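PDB 2X26: putative aliphatic sulfonates-binding protein from Escherichia coli, which probably serves as the periplasmic substrate-binding component of an ABC-type transport system that imports aliphatic sulfonates. Local coordinates for residues A[88-93]-A[170-175]; A[98-103]-A[174-179]. All coordinates share one frame; numbering follows the deposited sequence. Where two conformers were deposited one is given.

Contact 1 (A[88-93]-A[170-175])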
loop_
_atom_site.group_PDB
_atom_site.type_symbol
_atom_site.label_atom_id
_atom_site.label_comp_id
_atom_site.label_asym_id
_atom_site.label_seq_id
_atom_site.Cartn_x
_atom_site.Cartn_y
_atom_site.Cartn_z
ATOM N N VAL A 88 10.428 9.310 -3.806
ATOM C CA VAL A 88 11.593 10.160 -4.154
ATOM C C VAL A 88 12.094 11.124 -3.076
ATOM O O VAL A 88 11.368 11.456 -2.135
ATOM C CB VAL A 88 11.255 10.987 -5.415
ATOM C CG1 VAL A 88 10.889 10.057 -6.583
ATOM C CG2 VAL A 88 10.105 12.016 -5.103
ATOM N N ILE A 89 13.351 11.564 -3.223
ATOM C CA ILE A 89 13.845 12.768 -2.572
ATOM C C ILE A 89 13.997 13.849 -3.646
ATOM O O ILE A 89 14.703 13.631 -4.662
ATOM C CB ILE A 89 15.211 12.499 -1.898
ATOM C CG1 ILE A 89 15.088 11.383 -0.873
ATOM C CG2 ILE A 89 15.790 13.799 -1.258
ATOM C CD1 ILE A 89 16.470 10.957 -0.220
ATOM N N LEU A 90 13.307 14.967 -3.453
ATOM C CA LEU A 90 13.359 16.072 -4.387
ATOM C C LEU A 90 14.214 17.187 -3.883
ATOM O O LEU A 90 14.184 17.521 -2.697
ATOM C CB LEU A 90 11.970 16.667 -4.569
ATOM C CG LEU A 90 10.895 15.807 -5.216
ATOM C CD1 LEU A 90 9.572 16.547 -5.075
ATOM C CD2 LEU A 90 11.207 15.521 -6.725
ATOM N N VAL A 91 14.920 17.812 -4.811
ATOM C CA VAL A 91 15.626 19.067 -4.520
ATOM C C VAL A 91 15.276 20.009 -5.618
ATOM O O VAL A 91 14.691 19.579 -6.605
ATOM C CB VAL A 91 17.169 18.882 -4.456
ATOM C CG1 VAL A 91 17.516 17.944 -3.288
ATOM C CG2 VAL A 91 17.691 18.240 -5.776
ATOM N N ALA A 92 15.624 21.290 -5.472
ATOM C CA ALA A 92 15.416 22.246 -6.576
ATOM C C ALA A 92 16.341 21.903 -7.740
ATOM O O ALA A 92 17.474 21.451 -7.490
ATOM C CB ALA A 92 15.647 23.705 -6.071
ATOM N N GLU A 93 15.909 22.085 -9.002
ATOM C CA GLU A 93 16.739 21.722 -10.180
ATOM C C GLU A 93 18.214 22.118 -10.099
ATOM O O GLU A 93 19.132 21.274 -10.314
ATOM C CB GLU A 93 16.143 22.326 -11.451
ATOM C CG GLU A 93 14.877 21.645 -11.887
ATOM C CD GLU A 93 14.244 22.278 -13.117
ATOM O OE1 GLU A 93 14.206 23.527 -13.201
ATOM O OE2 GLU A 93 13.767 21.509 -13.988
ATOM N N GLY A 170 7.343 22.267 -12.097
ATOM C CA GLY A 170 8.658 22.618 -12.577
ATOM C C GLY A 170 9.585 23.072 -11.466
ATOM O O GLY A 170 9.162 23.308 -10.342
ATOM N N GLY A 171 10.860 23.158 -11.794
ATOM C CA GLY A 171 11.823 23.696 -10.849
ATOM C C GLY A 171 12.451 22.666 -9.943
ATOM O O GLY A 171 13.412 22.987 -9.235
ATOM N N VAL A 172 11.939 21.432 -9.985
ATOM C CA VAL A 172 12.451 20.372 -9.106
ATOM C C VAL A 172 13.050 19.192 -9.847
ATOM O O VAL A 172 12.782 18.951 -11.033
ATOM C CB VAL A 172 11.411 19.899 -8.050
ATOM C CG1 VAL A 172 10.919 21.068 -7.213
ATOM C CG2 VAL A 172 10.240 19.141 -8.713
ATOM N N ARG A 173 13.863 18.443 -9.115
ATOM C CA ARG A 173 14.637 17.353 -9.654
ATOM C C ARG A 173 14.663 16.215 -8.617
ATOM O O ARG A 173 14.728 16.427 -7.379
ATOM C CB ARG A 173 16.034 17.895 -10.010
ATOM C CG ARG A 173 17.240 17.013 -9.791
ATOM C CD ARG A 173 18.475 17.610 -10.494
ATOM N NE ARG A 173 19.200 18.620 -9.735
ATOM C CZ ARG A 173 20.056 18.386 -8.736
ATOM N NH1 ARG A 173 20.302 17.162 -8.300
ATOM N NH2 ARG A 173 20.639 19.416 -8.138
ATOM N N VAL A 174 14.531 15.011 -9.117
ATOM C CA VAL A 174 14.687 13.823 -8.262
ATOM C C VAL A 174 16.186 13.639 -7.936
ATOM O O VAL A 174 16.993 13.380 -8.834
ATOM C CB VAL A 174 14.090 12.609 -8.951
ATOM C CG1 VAL A 174 14.424 11.301 -8.197
ATOM C CG2 VAL A 174 12.592 12.757 -9.062
ATOM N N LEU A 175 16.556 13.786 -6.667
ATOM C CA LEU A 175 17.924 13.489 -6.214
ATOM C C LEU A 175 18.142 11.982 -6.095
ATOM O O LEU A 175 19.238 11.465 -6.359
ATOM C CB LEU A 175 18.153 14.138 -4.850
ATOM C CG LEU A 175 19.541 13.979 -4.227
ATOM C CD1 LEU A 175 20.481 14.838 -4.968
ATOM C CD2 LEU A 175 19.436 14.370 -2.764
#
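R173 and V91 form an antiparallel hydrogen-bonded pair: V91 N gives to R173 O and R173 N to V91 O, both at 2.9 Å. On the face it shares with V91, the side chain of R173 reaches along to the backbone at E93. Its CB lies 3.9 Å from E93 CA, and CD passes E93 O. A bend at chi3 (85°) places NE, which donates to E93 O at 2.7 Å, the oxygen lying in the guanidinium plane; NH2 adds a weak bond to the same oxygen and also bonds to I97 O. CZ and NH1 lie under V91 CG2, which sits 3.7 Å above the centre of the guanidinium, apolar branch against flat cation. An alanine here would probably leave E93 O and I97 O without these side-chain donors and uncover V91 CG2.

E93 N bonds to G171 O at 2.7 Å. At the backbone angles of G171 (phi 90°) a CB would be pressed against the preceding carbonyl oxygen, so glycine suits the turn. On the other face, V174 CG2 meets L90 CD2 at 3.9 Å and V88 CG1 slightly farther off, V88 and L90 buried, V174 less so. Beyond them Y163 of helix 162-169 covers V88, L90 and V174, while I89 packs on helix 115-126. In the sheet, strand 87-92 runs between strand 155-159 and the outermost strand, 172-177.

Contact 2 (A[98-103]-A[174-179])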
loop_
_atom_site.group_PDB
_atom_site.type_symbol
_atom_site.label_atom_id
_atom_site.label_comp_id
_atom_site.label_asym_id
_atom_site.label_seq_id
_atom_site.Cartn_x
_atom_site.Cartn_y
_atom_site.Cartn_z
ATOM N N LYS A 98 23.909 17.318 -5.385
ATOM C CA LYS A 98 23.897 16.452 -6.561
ATOM C C LYS A 98 23.765 14.983 -6.191
ATOM O O LYS A 98 23.343 14.171 -7.021
ATOM C CB LYS A 98 25.131 16.696 -7.445
ATOM C CG LYS A 98 24.981 16.184 -8.895
ATOM C CD LYS A 98 25.593 17.175 -9.925
ATOM C CE LYS A 98 25.588 16.555 -11.329
ATOM N NZ LYS A 98 26.737 17.038 -12.135
ATOM N N THR A 99 24.092 14.642 -4.940
ATOM C CA THR A 99 24.000 13.252 -4.474
ATOM C C THR A 99 23.372 13.211 -3.101
ATOM O O THR A 99 23.289 14.222 -2.426
ATOM C CB THR A 99 25.399 12.609 -4.336
ATOM O OG1 THR A 99 26.144 13.348 -3.368
ATOM C CG2 THR A 99 26.119 12.564 -5.672
ATOM N N VAL A 100 22.974 12.033 -2.642
ATOM C CA VAL A 100 22.408 11.944 -1.280
ATOM C C VAL A 100 23.431 12.347 -0.203
ATOM O O VAL A 100 23.112 12.947 0.814
ATOM C CB VAL A 100 21.914 10.501 -1.013
ATOM C CG1 VAL A 100 21.555 10.367 0.437
ATOM C CG2 VAL A 100 20.692 10.235 -1.896
ATOM N N ALA A 101 24.671 11.989 -0.450
ATOM C CA ALA A 101 25.761 12.429 0.409
ATOM C C ALA A 101 25.778 13.942 0.589
ATOM O O ALA A 101 26.137 14.422 1.663
ATOM C CB ALA A 101 27.085 11.927 -0.141
ATOM N N ASP A 102 25.384 14.689 -0.438
ATOM C CA ASP A 102 25.407 16.140 -0.328
ATOM C C ASP A 102 24.361 16.690 0.638
ATOM O O ASP A 102 24.424 17.862 1.008
ATOM C CB ASP A 102 25.247 16.820 -1.674
ATOM C CG ASP A 102 26.411 16.601 -2.575
ATOM O OD1 ASP A 102 27.535 16.317 -2.069
ATOM O OD2 ASP A 102 26.196 16.690 -3.805
ATOM N N LEU A 103 23.424 15.852 1.074
ATOM C CA LEU A 103 22.456 16.293 2.088
ATOM C C LEU A 103 23.040 16.501 3.482
ATOM O O LEU A 103 22.394 17.097 4.320
ATOM C CB LEU A 103 21.279 15.339 2.194
ATOM C CG LEU A 103 20.406 15.264 0.939
ATOM C CD1 LEU A 103 19.520 14.109 1.054
ATOM C CD2 LEU A 103 19.575 16.481 0.765
ATOM N N VAL A 174 14.531 15.011 -9.117
ATOM C CA VAL A 174 14.687 13.823 -8.262
ATOM C C VAL A 174 16.186 13.639 -7.936
ATOM O O VAL A 174 16.993 13.380 -8.834
ATOM C CB VAL A 174 14.090 12.609 -8.951
ATOM C CG1 VAL A 174 14.424 11.301 -8.197
ATOM C CG2 VAL A 174 12.592 12.757 -9.062
ATOM N N LEU A 175 16.556 13.786 -6.667
ATOM C CA LEU A 175 17.924 13.489 -6.214
ATOM C C LEU A 175 18.142 11.982 -6.095
ATOM O O LEU A 175 19.238 11.465 -6.359
ATOM C CB LEU A 175 18.153 14.138 -4.850
ATOM C CG LEU A 175 19.541 13.979 -4.227
ATOM C CD1 LEU A 175 20.481 14.838 -4.968
ATOM C CD2 LEU A 175 19.436 14.370 -2.764
ATOM N N LYS A 176 17.100 11.278 -5.681
ATOM C CA LYS A 176 17.218 9.848 -5.382
ATOM C C LYS A 176 15.830 9.248 -5.440
ATOM O O LYS A 176 14.917 9.841 -4.926
ATOM C CB LYS A 176 17.821 9.700 -3.974
ATOM C CG LYS A 176 17.992 8.280 -3.469
ATOM C CD LYS A 176 18.949 7.530 -4.296
ATOM C CE LYS A 176 19.210 6.197 -3.587
ATOM N NZ LYS A 176 20.154 5.387 -4.350
ATOM N N ASP A 177 15.673 8.096 -6.095
ATOM C CA ASP A 177 14.393 7.360 -5.964
ATOM C C ASP A 177 14.670 6.009 -5.315
ATOM O O ASP A 177 15.795 5.748 -4.850
ATOM C CB ASP A 177 13.629 7.269 -7.295
ATOM C CG ASP A 177 14.311 6.367 -8.318
ATOM O OD1 ASP A 177 15.204 5.545 -7.960
ATOM O OD2 ASP A 177 13.949 6.442 -9.515
ATOM N N GLY A 178 13.670 5.142 -5.278
ATOM C CA GLY A 178 13.828 3.911 -4.490
ATOM C C GLY A 178 14.515 2.779 -5.212
ATOM O O GLY A 178 14.545 1.629 -4.696
ATOM N N THR A 179 15.069 3.079 -6.387
ATOM C CA THR A 179 15.471 2.054 -7.349
ATOM C C THR A 179 16.478 1.051 -6.831
ATOM O O THR A 179 16.326 -0.172 -7.019
ATOM C CB THR A 179 16.035 2.677 -8.656
ATOM O OG1 THR A 179 14.953 3.214 -9.420
ATOM C CG2 THR A 179 16.749 1.638 -9.513
#
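L175 pushes its two methyl groups into the turn formed by 98-103, and the contact across the segments is apolar, with no hydrogen bond between them. CG stands anti to the backbone N (chi1 -178°), and from it the two branches part. CD1 rests on the main chain, 3.5 Å from K98 C and 3.6 Å from T99 N. CD2 meets L103 tip to tip, 3.8 Å from its CD1, and also lies near T99 O. Leucine suits this place because its forked end can touch peptide backbone and a buried side chain at once. A second apolar patch lies beside it, where V100 CG2 sits 3.6 Å from K176 CB and the lysine chain continues past the same methyl with CG and CD. V100 thus covers the aliphatic part of the lysine. The bend at chi2 (64°) keeps CD near that methyl; from there the chain is extended, and NZ bonds to Q126 OE1.

Among the side-chain bonds inside the 98-103 turn, D102 OD2 accepts from K98 N at 2.8 Å on its anti lone pair and from T99 N, which comes from above the carboxylate plane. An aspartate is short enough to reach back to both amides, and with D102 N bonded to T99 O it holds the backbone on which L175 CD1 rests. Past the contact, T179 N donates to D177 OD1, an Asx turn.

Strand 172-177 has a classic beta bulge where L175 and K176 stand opposite the single residue I89. The 98-103 turn, in the connection from strand 87-92 to strand 107-110, packs against this bulged edge strand, with V100 also touching A127 just beyond helix 115-126.

The centres of contact 1 and contact 2 lie about 9 Å apart, on one side of the chain's centre, and both end on strand 172-177, sharing V174 and L175. Along the chain 88-93 comes first, then 98-103, and the shared strand follows some 70 residues later. Contact 1 pairs that strand with 87-92 in a mixed five-stranded sheet; contact 2 packs the loop that follows strand 87-92 against the bulge. A probable hydrogen bond from I89 N to K176 O, 2.9 Å, continues the pairing between them. Together they attach the outermost strand of one of the chain's two sheets, in keeping with the two-lobed architecture of periplasmic binding proteins.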